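PDB 6RXA: argininosuccinate lyase from Chelativorans sp., which acts as an EDDS lyase, a C-N lyase of the aspartase/fumarase superfamily, here an engineered variant for enantioselective synthesis of chiral synthons for artificial dipeptide sweeteners. Local coordinates for the interface of chains A and B and the interface of chains A and C. Coordinates in Å, arbitrary orientation; residue numbers count along the deposited sequence, not the author numbering. Chains: chain A/B/C, Argininosuccinate lyase.

Contact 1: the interface of chains A and B. Residues chain A 249, 253, 296, 299-300; chain B 314-316.
Helices 236-262 and 290-301 of chain A, through A:Ser253, A:Arg296, A:Ala299 and A:Phe300, meet the C-terminal end of helix 303-314 of chain B, where B:Asn314 leads into a loop. The main polar link runs from the guanidinium NH2 of A:Arg296 to the backbone O of B:Asn314, 2.8 Å away, with the donor tilted somewhat out of the carbonyl plane. A bend at chi3 (77°) turns the arginine tip toward this helix end. Its NE is tied down within chain A, giving a nearly straight, in-plane bond to A:Ser253 OG at 3.0 Å, so the serine steadies the group that reaches across. A:Ser253 OG also lies near B:Asn314 O, but that bond is weak. The asparagine side chain runs past A:Phe300 in the opposite direction, its amide standing 87° to the ring, and its CB packs 3.8 Å from the edge carbon CD1. Beyond it, OD1 rests against the methyl CB of A:Ala299 (3.5 Å), while ND2 reaches water 1 (3.0 Å), which is bound in turn to A:Ala299 O (2.8 Å). An arginine placed at a helix C-terminus is likely to suit the dipole there. The site thus anchors the end of one subunit's helix between two helices of its neighbour in the tetramer.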
loop_
_atom_site.group_PDB
_atom_site.type_symbol
_atom_site.label_atom_id
_atom_site.label_comp_id
_atom_site.label_asym_id
_atom_site.label_seq_id
_atom_site.Cartn_x
_atom_site.Cartn_y
_atom_site.Cartn_z
ATOM N N LEU A 249 -14.124 2.854 5.880
ATOM C CA LEU A 249 -13.949 1.649 6.683
ATOM C C LEU A 249 -12.931 1.858 7.791
ATOM O O LEU A 249 -13.027 1.194 8.829
ATOM C CB LEU A 249 -13.606 0.440 5.810
ATOM C CG LEU A 249 -14.808 -0.175 5.067
ATOM C CD1 LEU A 249 -14.364 -1.157 4.006
ATOM C CD2 LEU A 249 -15.732 -0.868 6.064
ATOM N N SER A 253 -13.457 0.668 11.495
ATOM C CA SER A 253 -12.490 -0.071 12.301
ATOM C C SER A 253 -12.237 0.615 13.641
ATOM O O SER A 253 -12.144 -0.047 14.682
ATOM C CB SER A 253 -11.182 -0.232 11.525
ATOM O OG SER A 253 -10.191 -0.791 12.362
ATOM N N ARG A 296 -13.316 -5.203 11.355
ATOM C CA ARG A 296 -11.991 -4.634 11.169
ATOM C C ARG A 296 -11.245 -5.319 10.031
ATOM O O ARG A 296 -10.577 -4.656 9.227
ATOM C CB ARG A 296 -11.180 -4.719 12.462
ATOM C CG ARG A 296 -11.752 -3.896 13.608
ATOM C CD ARG A 296 -10.784 -3.802 14.776
ATOM N NE ARG A 296 -9.731 -2.827 14.480
ATOM C CZ ARG A 296 -8.538 -2.782 15.058
ATOM N NH1 ARG A 296 -8.183 -3.677 15.971
ATOM N NH2 ARG A 296 -7.686 -1.834 14.704
ATOM N N ALA A 299 -12.100 -3.761 6.871
ATOM C CA ALA A 299 -11.434 -2.470 6.766
ATOM C C ALA A 299 -9.998 -2.624 6.294
ATOM O O ALA A 299 -9.545 -1.897 5.398
ATOM C CB ALA A 299 -11.479 -1.751 8.117
ATOM N N PHE A 300 -9.240 -3.532 6.919
ATOM C CA PHE A 300 -7.845 -3.711 6.528
ATOM C C PHE A 300 -7.759 -4.195 5.087
ATOM O O PHE A 300 -6.915 -3.739 4.311
ATOM C CB PHE A 300 -7.181 -4.744 7.435
ATOM C CG PHE A 300 -7.362 -4.508 8.905
ATOM C CD1 PHE A 300 -7.517 -3.234 9.435
ATOM C CD2 PHE A 300 -7.351 -5.588 9.767
ATOM C CE1 PHE A 300 -7.666 -3.072 10.805
ATOM C CE2 PHE A 300 -7.488 -5.427 11.116
ATOM C CZ PHE A 300 -7.649 -4.171 11.639
ATOM N N ASN B 314 -6.515 2.702 10.634
ATOM C CA ASN B 314 -7.036 1.362 10.849
ATOM C C ASN B 314 -6.499 0.702 12.107
ATOM O O ASN B 314 -6.986 -0.370 12.476
ATOM C CB ASN B 314 -6.671 0.498 9.639
ATOM C CG ASN B 314 -7.660 0.632 8.529
ATOM O OD1 ASN B 314 -8.868 0.543 8.755
ATOM N ND2 ASN B 314 -7.172 0.823 7.307
ATOM N N ALA B 315 -5.527 1.296 12.783
ATOM C CA ALA B 315 -4.834 0.643 13.882
ATOM C C ALA B 315 -5.267 1.123 15.265
ATOM O O ALA B 315 -4.807 0.565 16.271
ATOM C CB ALA B 315 -3.319 0.860 13.751
ATOM N N ILE B 316 -6.110 2.156 15.341
ATOM C CA ILE B 316 -6.427 2.832 16.595
ATOM C C ILE B 316 -7.930 2.844 16.864
ATOM O O ILE B 316 -8.704 2.195 16.154
ATOM C CB ILE B 316 -5.828 4.256 16.608
ATOM C CG1 ILE B 316 -6.403 5.104 15.470
ATOM C CG2 ILE B 316 -4.298 4.168 16.495
ATOM C CD1 ILE B 316 -6.155 6.594 15.594
HETATM O O HOH W 1 -9.050 0.855 5.022
#

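Contact 2: the interface of chains A and C. Residues chain A 308, 311-312, 315, 323, 325; chain C 300-301, 303.
C:Phe300, helical (phi/psi -63°/-42°) near the end of helix 290-301, points into a groove of chain A between helix 303-314 with A:Ala315 just past its end, and the loop segment holding A:Ala323 and the extended A:Val325. With CG anti to the carbonyl carbon (chi1 -51°), C:Phe300 carries its ring toward A:Ser312 and A:Ala315. A:Ala315 CB, A:Ser312 CB and A:Thr311 CG2 all sit on one side of the ring plane, out toward its rim, the alanine methyl CB 3.3 Å from CZ. At the ring edge, in its plane, the backbone O of A:Ala323 lies 3.2 Å from CD2, where the ring C-H groups would probably meet the carbonyl with a weak electrostatic attraction. Nearer the backbone, A:Val325 CG2 covers C:Phe300 CB at 3.7 Å and borders C:Ala301. The groove wall is braced within chain A, where A:Val325 N bonds to the hydroxyl OG of A:Ser312 at 3.1 Å, joining loop to helix. C:Met303, bent at chi2 and chi3, crosses A:Thr311 at about a right angle and brings its CE methyl 3.7 Å from the hydroxyl OG1. In the fold, the patch belongs to the central helical bundle through which the subunits of this superfamily associate, where A:Gly308, without a side chain, is likely to let the backbone of C:Phe300 come close.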
loop_
_atom_site.group_PDB
_atom_site.type_symbol
_atom_site.label_atom_id
_atom_site.label_comp_id
_atom_site.label_asym_id
_atom_site.label_seq_id
_atom_site.Cartn_x
_atom_site.Cartn_y
_atom_site.Cartn_z
ATOM N N GLY A 308 -3.643 -1.683 -5.339
ATOM C CA GLY A 308 -3.515 -2.323 -6.639
ATOM C C GLY A 308 -3.968 -1.429 -7.776
ATOM O O GLY A 308 -3.327 -1.373 -8.827
ATOM N N THR A 311 -1.417 1.441 -8.164
ATOM C CA THR A 311 -0.193 0.915 -8.768
ATOM C C THR A 311 -0.376 0.742 -10.271
ATOM O O THR A 311 0.497 1.103 -11.068
ATOM C CB THR A 311 0.195 -0.412 -8.126
ATOM O OG1 THR A 311 0.584 -0.178 -6.767
ATOM C CG2 THR A 311 1.355 -1.052 -8.843
ATOM N N SER A 312 -1.509 0.163 -10.677
ATOM C CA SER A 312 -1.732 -0.096 -12.097
ATOM C C SER A 312 -1.785 1.204 -12.897
ATOM O O SER A 312 -1.284 1.257 -14.027
ATOM C CB SER A 312 -2.984 -0.967 -12.308
ATOM O OG SER A 312 -4.196 -0.250 -12.185
ATOM N N ALA A 315 1.559 2.657 -13.644
ATOM C CA ALA A 315 2.418 1.764 -14.406
ATOM C C ALA A 315 2.250 1.882 -15.919
ATOM O O ALA A 315 3.001 1.234 -16.663
ATOM C CB ALA A 315 2.148 0.306 -14.005
ATOM N N ALA A 323 -4.206 -3.749 -18.442
ATOM C CA ALA A 323 -3.418 -3.997 -17.243
ATOM C C ALA A 323 -3.981 -3.323 -15.996
ATOM O O ALA A 323 -3.433 -3.518 -14.906
ATOM C CB ALA A 323 -1.970 -3.511 -17.432
ATOM N N VAL A 325 -6.094 -2.572 -12.744
ATOM C CA VAL A 325 -6.763 -3.335 -11.693
ATOM C C VAL A 325 -8.139 -2.740 -11.427
ATOM O O VAL A 325 -8.341 -1.516 -11.500
ATOM C CB VAL A 325 -5.868 -3.377 -10.439
ATOM C CG1 VAL A 325 -6.569 -4.003 -9.245
ATOM C CG2 VAL A 325 -4.586 -4.153 -10.757
ATOM N N PHE C 300 0.407 -6.095 -10.411
ATOM C CA PHE C 300 -0.096 -4.945 -9.668
ATOM C C PHE C 300 -1.044 -5.401 -8.568
ATOM O O PHE C 300 -1.006 -4.895 -7.443
ATOM C CB PHE C 300 -0.848 -4.008 -10.610
ATOM C CG PHE C 300 -0.105 -3.632 -11.858
ATOM C CD1 PHE C 300 1.280 -3.564 -11.901
ATOM C CD2 PHE C 300 -0.821 -3.320 -12.998
ATOM C CE1 PHE C 300 1.915 -3.197 -13.079
ATOM C CE2 PHE C 300 -0.196 -2.949 -14.155
ATOM C CZ PHE C 300 1.172 -2.890 -14.200
ATOM N N ALA C 301 -1.908 -6.366 -8.875
ATOM C CA ALA C 301 -2.888 -6.802 -7.894
ATOM C C ALA C 301 -2.228 -7.450 -6.686
ATOM O O ALA C 301 -2.780 -7.393 -5.579
ATOM C CB ALA C 301 -3.881 -7.769 -8.529
ATOM N N MET C 303 0.111 -6.438 -5.001
ATOM C CA MET C 303 0.389 -5.465 -3.954
ATOM C C MET C 303 -0.699 -5.469 -2.887
ATOM O O MET C 303 -0.453 -5.092 -1.733
ATOM C CB MET C 303 0.403 -4.067 -4.569
ATOM C CG MET C 303 1.366 -3.879 -5.685
ATOM S SD MET C 303 2.983 -3.430 -5.067
ATOM C CE MET C 303 2.745 -1.835 -4.221
#

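Contact 3: the interface of chains A and B. Residues chain A 178, 182, 185, 247, 250, 254; chain B 230, 236, 318.
The ring of B:Tyr318 is met in two different ways by chain A, over a face by A:Arg254 and at its hydroxyl by A:Asn178. The arginine guanidinium stacks on the ring with the planes 27° apart, its CZ 4.1 Å from the ring centroid, a cation-pi contact; the bend at chi3 (76°) turns the guanidinium over the ring. A:Asn178 instead stands almost upright to the ring, amide and ring planes 84° apart, and donates from ND2 to the phenolic OH (3.0 Å), which lies close to the amide plane. The same OH gives a short bond of 2.5 Å to the syn lone pair of B:Glu230 OE1, so it both accepts across the interface and donates within its own chain. A phenylalanine in place of B:Tyr318 would probably leave A:Asn178 ND2 and the B:Glu230 carboxylate without their shared hydroxyl. Beside it, B:Asp236 lies crosswise to A:Asn178 and A:Arg185, reaching them largely through water. Its OD2 binds water 2 (2.6 Å), held also by the amides of A:Asn178 and A:Asn182 and by A:Val247 O, and water 3 (2.7 Å), shared with A:Arg185 NH1. The direct salt bridge from A:Arg185 NH1 to B:Asp236 OD2 is long, 3.7 Å. The site locks the start of helix 236-262 and the loop at B:Tyr318 onto two neighbouring helices, bonding the subunits through an ordered polar network.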
loop_
_atom_site.group_PDB
_atom_site.type_symbol
_atom_site.label_atom_id
_atom_site.label_comp_id
_atom_site.label_asym_id
_atom_site.label_seq_id
_atom_site.Cartn_x
_atom_site.Cartn_y
_atom_site.Cartn_z
ATOM N N ASN A 178 -18.350 12.146 11.437
ATOM C CA ASN A 178 -17.498 11.383 10.528
ATOM C C ASN A 178 -18.301 10.855 9.348
ATOM O O ASN A 178 -17.889 10.976 8.183
ATOM C CB ASN A 178 -16.875 10.219 11.307
ATOM C CG ASN A 178 -16.236 9.159 10.402
ATOM O OD1 ASN A 178 -16.935 8.410 9.708
ATOM N ND2 ASN A 178 -14.906 9.068 10.435
ATOM N N ASN A 182 -18.184 11.352 5.189
ATOM C CA ASN A 182 -18.053 10.227 4.267
ATOM C C ASN A 182 -19.205 10.175 3.269
ATOM O O ASN A 182 -18.999 9.835 2.098
ATOM C CB ASN A 182 -17.894 8.920 5.044
ATOM C CG ASN A 182 -16.471 8.733 5.548
ATOM O OD1 ASN A 182 -15.514 8.933 4.800
ATOM N ND2 ASN A 182 -16.323 8.386 6.821
ATOM N N ARG A 185 -18.268 12.529 0.666
ATOM C CA ARG A 185 -17.258 11.962 -0.228
ATOM C C ARG A 185 -17.902 11.045 -1.264
ATOM O O ARG A 185 -17.548 11.069 -2.450
ATOM C CB ARG A 185 -16.212 11.158 0.549
ATOM C CG ARG A 185 -15.228 11.955 1.372
ATOM C CD ARG A 185 -14.148 11.024 2.052
ATOM N NE ARG A 185 -13.281 11.934 2.759
ATOM C CZ ARG A 185 -13.405 12.270 4.033
ATOM N NH1 ARG A 185 -14.265 11.647 4.840
ATOM N NH2 ARG A 185 -12.622 13.214 4.509
ATOM N N VAL A 247 -11.221 4.769 3.443
ATOM C CA VAL A 247 -11.224 5.760 4.526
ATOM C C VAL A 247 -12.471 5.626 5.397
ATOM O O VAL A 247 -12.389 5.672 6.632
ATOM C CB VAL A 247 -10.974 7.198 4.019
ATOM C CG1 VAL A 247 -12.208 7.795 3.367
ATOM C CG2 VAL A 247 -10.496 8.078 5.190
ATOM N N SER A 250 -11.948 2.747 7.593
ATOM C CA SER A 250 -10.997 2.986 8.674
ATOM C C SER A 250 -11.702 3.595 9.881
ATOM O O SER A 250 -11.352 3.279 11.026
ATOM C CB SER A 250 -9.802 3.842 8.227
ATOM O OG SER A 250 -10.117 5.224 8.211
ATOM N N ARG A 254 -12.113 1.938 13.636
ATOM C CA ARG A 254 -11.828 2.659 14.869
ATOM C C ARG A 254 -12.972 2.539 15.866
ATOM O O ARG A 254 -12.738 2.361 17.070
ATOM C CB ARG A 254 -11.524 4.122 14.535
ATOM C CG ARG A 254 -10.185 4.270 13.833
ATOM C CD ARG A 254 -9.965 5.650 13.227
ATOM N NE ARG A 254 -9.633 6.622 14.243
ATOM C CZ ARG A 254 -9.589 7.930 14.023
ATOM N NH1 ARG A 254 -9.908 8.403 12.804
ATOM N NH2 ARG A 254 -9.218 8.744 15.021
ATOM N N GLU B 230 -14.498 14.630 17.322
ATOM C CA GLU B 230 -14.129 14.741 15.915
ATOM C C GLU B 230 -13.057 15.809 15.722
ATOM O O GLU B 230 -12.182 15.653 14.864
ATOM C CB GLU B 230 -15.377 15.028 15.076
ATOM C CG GLU B 230 -15.149 15.138 13.573
ATOM C CD GLU B 230 -14.729 13.843 12.902
ATOM O OE1 GLU B 230 -14.421 12.835 13.587
ATOM O OE2 GLU B 230 -14.708 13.833 11.655
ATOM N N ASP B 236 -9.530 12.165 8.657
ATOM C CA ASP B 236 -9.838 11.641 7.332
ATOM C C ASP B 236 -9.403 12.616 6.244
ATOM O O ASP B 236 -9.101 12.193 5.126
ATOM C CB ASP B 236 -11.332 11.360 7.186
ATOM C CG ASP B 236 -11.799 10.138 7.952
ATOM O OD1 ASP B 236 -10.995 9.502 8.667
ATOM O OD2 ASP B 236 -13.000 9.805 7.776
ATOM N N TYR B 318 -11.373 5.616 17.937
ATOM C CA TYR B 318 -11.837 6.916 17.440
ATOM C C TYR B 318 -11.500 7.971 18.487
ATOM O O TYR B 318 -12.365 8.594 19.108
ATOM C CB TYR B 318 -13.320 6.922 17.045
ATOM C CG TYR B 318 -13.485 7.880 15.881
ATOM C CD1 TYR B 318 -13.268 7.460 14.583
ATOM C CD2 TYR B 318 -13.759 9.215 16.086
ATOM C CE1 TYR B 318 -13.331 8.352 13.524
ATOM C CE2 TYR B 318 -13.827 10.119 15.028
ATOM C CZ TYR B 318 -13.615 9.676 13.745
ATOM O OH TYR B 318 -13.677 10.572 12.686
HETATM O O HOH W 2 -13.920 7.422 8.237
HETATM O O HOH W 3 -15.034 11.590 7.673
#

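Contact 4: the interface of chains A and B. Residues chain A 157, 160, 257-258, 261; chain B 315-317, 319.
B:Glu317 reaches from a loop of chain B between A:Arg160 and helix 236-262 of chain A, and each of its side-chain atoms finds something there. CB lies 3.5 Å from A:Glu258 OE1, and CG packs on the helix backbone at A:Glu258 CA. A turn at chi2 (71°) then swings the carboxylate toward A:Arg160, while CD is backed by the methyl CD1 of A:Leu261 at 3.6 Å. At the tip, the extended arginine grips the carboxylate side-on, the two planes 30° apart: NE goes to OE1 at 2.7 Å in a nearly straight bond, and NH2 to the syn lone pair of OE2 at 2.9 Å. The anti lone pair of OE2 takes the hydroxyl of A:Ser257, with OG 2.6 Å away, so two donors hold that oxygen. A glutamine here would probably weaken this pairing, leaving the A:Arg160 guanidinium without its charged mate. Waters 4 and 5 extend the network from A:Arg160 NH2 and A:Ser257 OG to B:Ala315 O. B:Gln319 lies alongside A:Tyr157, amide and ring planes 23° apart. Its NE2 donates to A:Glu258 OE2 (2.8 Å), meeting it from above the carboxylate plane, and its OE1 accepts from A:Arg160 N (3.1 Å). Because A:Tyr157 directly precedes a threonine that binds fumarate in another structure of this enzyme, the site ties a loop of chain B to an active-site segment of chain A and may steady it.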
loop_
_atom_site.group_PDB
_atom_site.type_symbol
_atom_site.label_atom_id
_atom_site.label_comp_id
_atom_site.label_asym_id
_atom_site.label_seq_id
_atom_site.Cartn_x
_atom_site.Cartn_y
_atom_site.Cartn_z
ATOM N N TYR A 157 -11.478 8.776 26.077
ATOM C CA TYR A 157 -10.069 8.413 26.117
ATOM C C TYR A 157 -9.281 9.237 25.109
ATOM O O TYR A 157 -9.784 9.587 24.037
ATOM C CB TYR A 157 -9.889 6.913 25.762
ATOM C CG TYR A 157 -10.542 6.007 26.771
ATOM C CD1 TYR A 157 -11.890 5.684 26.672
ATOM C CD2 TYR A 157 -9.820 5.512 27.849
ATOM C CE1 TYR A 157 -12.500 4.890 27.617
ATOM C CE2 TYR A 157 -10.415 4.722 28.801
ATOM C CZ TYR A 157 -11.763 4.415 28.684
ATOM O OH TYR A 157 -12.377 3.629 29.637
ATOM N N ARG A 160 -5.511 6.017 24.669
ATOM C CA ARG A 160 -5.956 4.844 25.430
ATOM C C ARG A 160 -5.838 5.057 26.938
ATOM O O ARG A 160 -5.696 4.098 27.707
ATOM C CB ARG A 160 -5.274 3.554 24.973
ATOM C CG ARG A 160 -5.619 3.190 23.541
ATOM C CD ARG A 160 -4.815 1.978 23.093
ATOM N NE ARG A 160 -5.276 1.429 21.829
ATOM C CZ ARG A 160 -4.668 0.455 21.163
ATOM N NH1 ARG A 160 -3.503 -0.012 21.571
ATOM N NH2 ARG A 160 -5.240 -0.051 20.071
ATOM N N SER A 257 -12.881 -1.036 17.192
ATOM C CA SER A 257 -11.814 -1.166 18.180
ATOM C C SER A 257 -12.207 -0.507 19.498
ATOM O O SER A 257 -11.960 -1.063 20.578
ATOM C CB SER A 257 -10.530 -0.564 17.611
ATOM O OG SER A 257 -9.390 -0.904 18.377
ATOM N N GLU A 258 -12.834 0.672 19.434
ATOM C CA GLU A 258 -13.276 1.361 20.642
ATOM C C GLU A 258 -14.213 0.478 21.450
ATOM O O GLU A 258 -14.049 0.321 22.665
ATOM C CB GLU A 258 -14.008 2.650 20.264
ATOM C CG GLU A 258 -14.213 3.590 21.445
ATOM C CD GLU A 258 -13.148 4.667 21.521
ATOM O OE1 GLU A 258 -12.955 5.368 20.500
ATOM O OE2 GLU A 258 -12.516 4.817 22.608
ATOM N N LEU A 261 -12.506 -2.458 23.114
ATOM C CA LEU A 261 -11.863 -2.111 24.377
ATOM C C LEU A 261 -12.897 -1.904 25.482
ATOM O O LEU A 261 -12.731 -2.415 26.595
ATOM C CB LEU A 261 -10.948 -0.892 24.208
ATOM C CG LEU A 261 -9.750 -1.080 23.280
ATOM C CD1 LEU A 261 -8.785 0.124 23.394
ATOM C CD2 LEU A 261 -8.998 -2.380 23.572
ATOM N N ALA B 315 -5.527 1.296 12.783
ATOM C CA ALA B 315 -4.834 0.643 13.882
ATOM C C ALA B 315 -5.267 1.123 15.265
ATOM O O ALA B 315 -4.807 0.565 16.271
ATOM C CB ALA B 315 -3.319 0.860 13.751
ATOM N N ILE B 316 -6.110 2.156 15.341
ATOM C CA ILE B 316 -6.427 2.832 16.595
ATOM C C ILE B 316 -7.930 2.844 16.864
ATOM O O ILE B 316 -8.704 2.195 16.154
ATOM C CB ILE B 316 -5.828 4.256 16.608
ATOM C CG1 ILE B 316 -6.403 5.104 15.470
ATOM C CG2 ILE B 316 -4.298 4.168 16.495
ATOM C CD1 ILE B 316 -6.155 6.594 15.594
ATOM N N GLU B 317 -8.343 3.551 17.914
ATOM C CA GLU B 317 -9.738 3.815 18.231
ATOM C C GLU B 317 -10.129 5.191 17.682
ATOM O O GLU B 317 -9.332 5.869 17.022
ATOM C CB GLU B 317 -9.970 3.711 19.738
ATOM C CG GLU B 317 -9.754 2.297 20.296
ATOM C CD GLU B 317 -8.301 1.868 20.311
ATOM O OE1 GLU B 317 -7.464 2.641 20.843
ATOM O OE2 GLU B 317 -8.016 0.757 19.815
ATOM N N GLN B 319 -10.186 8.140 18.662
ATOM C CA GLN B 319 -9.601 8.952 19.708
ATOM C C GLN B 319 -8.481 9.820 19.155
ATOM O O GLN B 319 -7.904 9.533 18.103
ATOM C CB GLN B 319 -8.892 8.051 20.739
ATOM C CG GLN B 319 -9.790 7.175 21.556
ATOM C CD GLN B 319 -9.023 6.210 22.442
ATOM O OE1 GLN B 319 -7.827 6.389 22.710
ATOM N NE2 GLN B 319 -9.707 5.159 22.896
HETATM O O HOH W 4 -4.027 -1.935 18.251
HETATM O O HOH W 5 -6.771 -1.125 17.491
#

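Contacts 1, 3 and 4 form one stretch of the A-B interface. The C-alpha centre of contact 1 lies about 10 Å from those of contacts 3 and 4, themselves about 13 Å apart. Helix 236-262 of chain A runs through all three, facing chain B segment 314-319 and, in contact 3, B:Asp236; contacts 1 and 4 share B:Ala315 and B:Ile316. Contact 2 lies about 22 Å from contact 1, yet A:Phe300 meets chain B there as C:Phe300 meets chain A in contact 2, each against the partner's helix 303-314. One helix pair thus joins each subunit to two neighbours, in keeping with a tetramer with shared active sites.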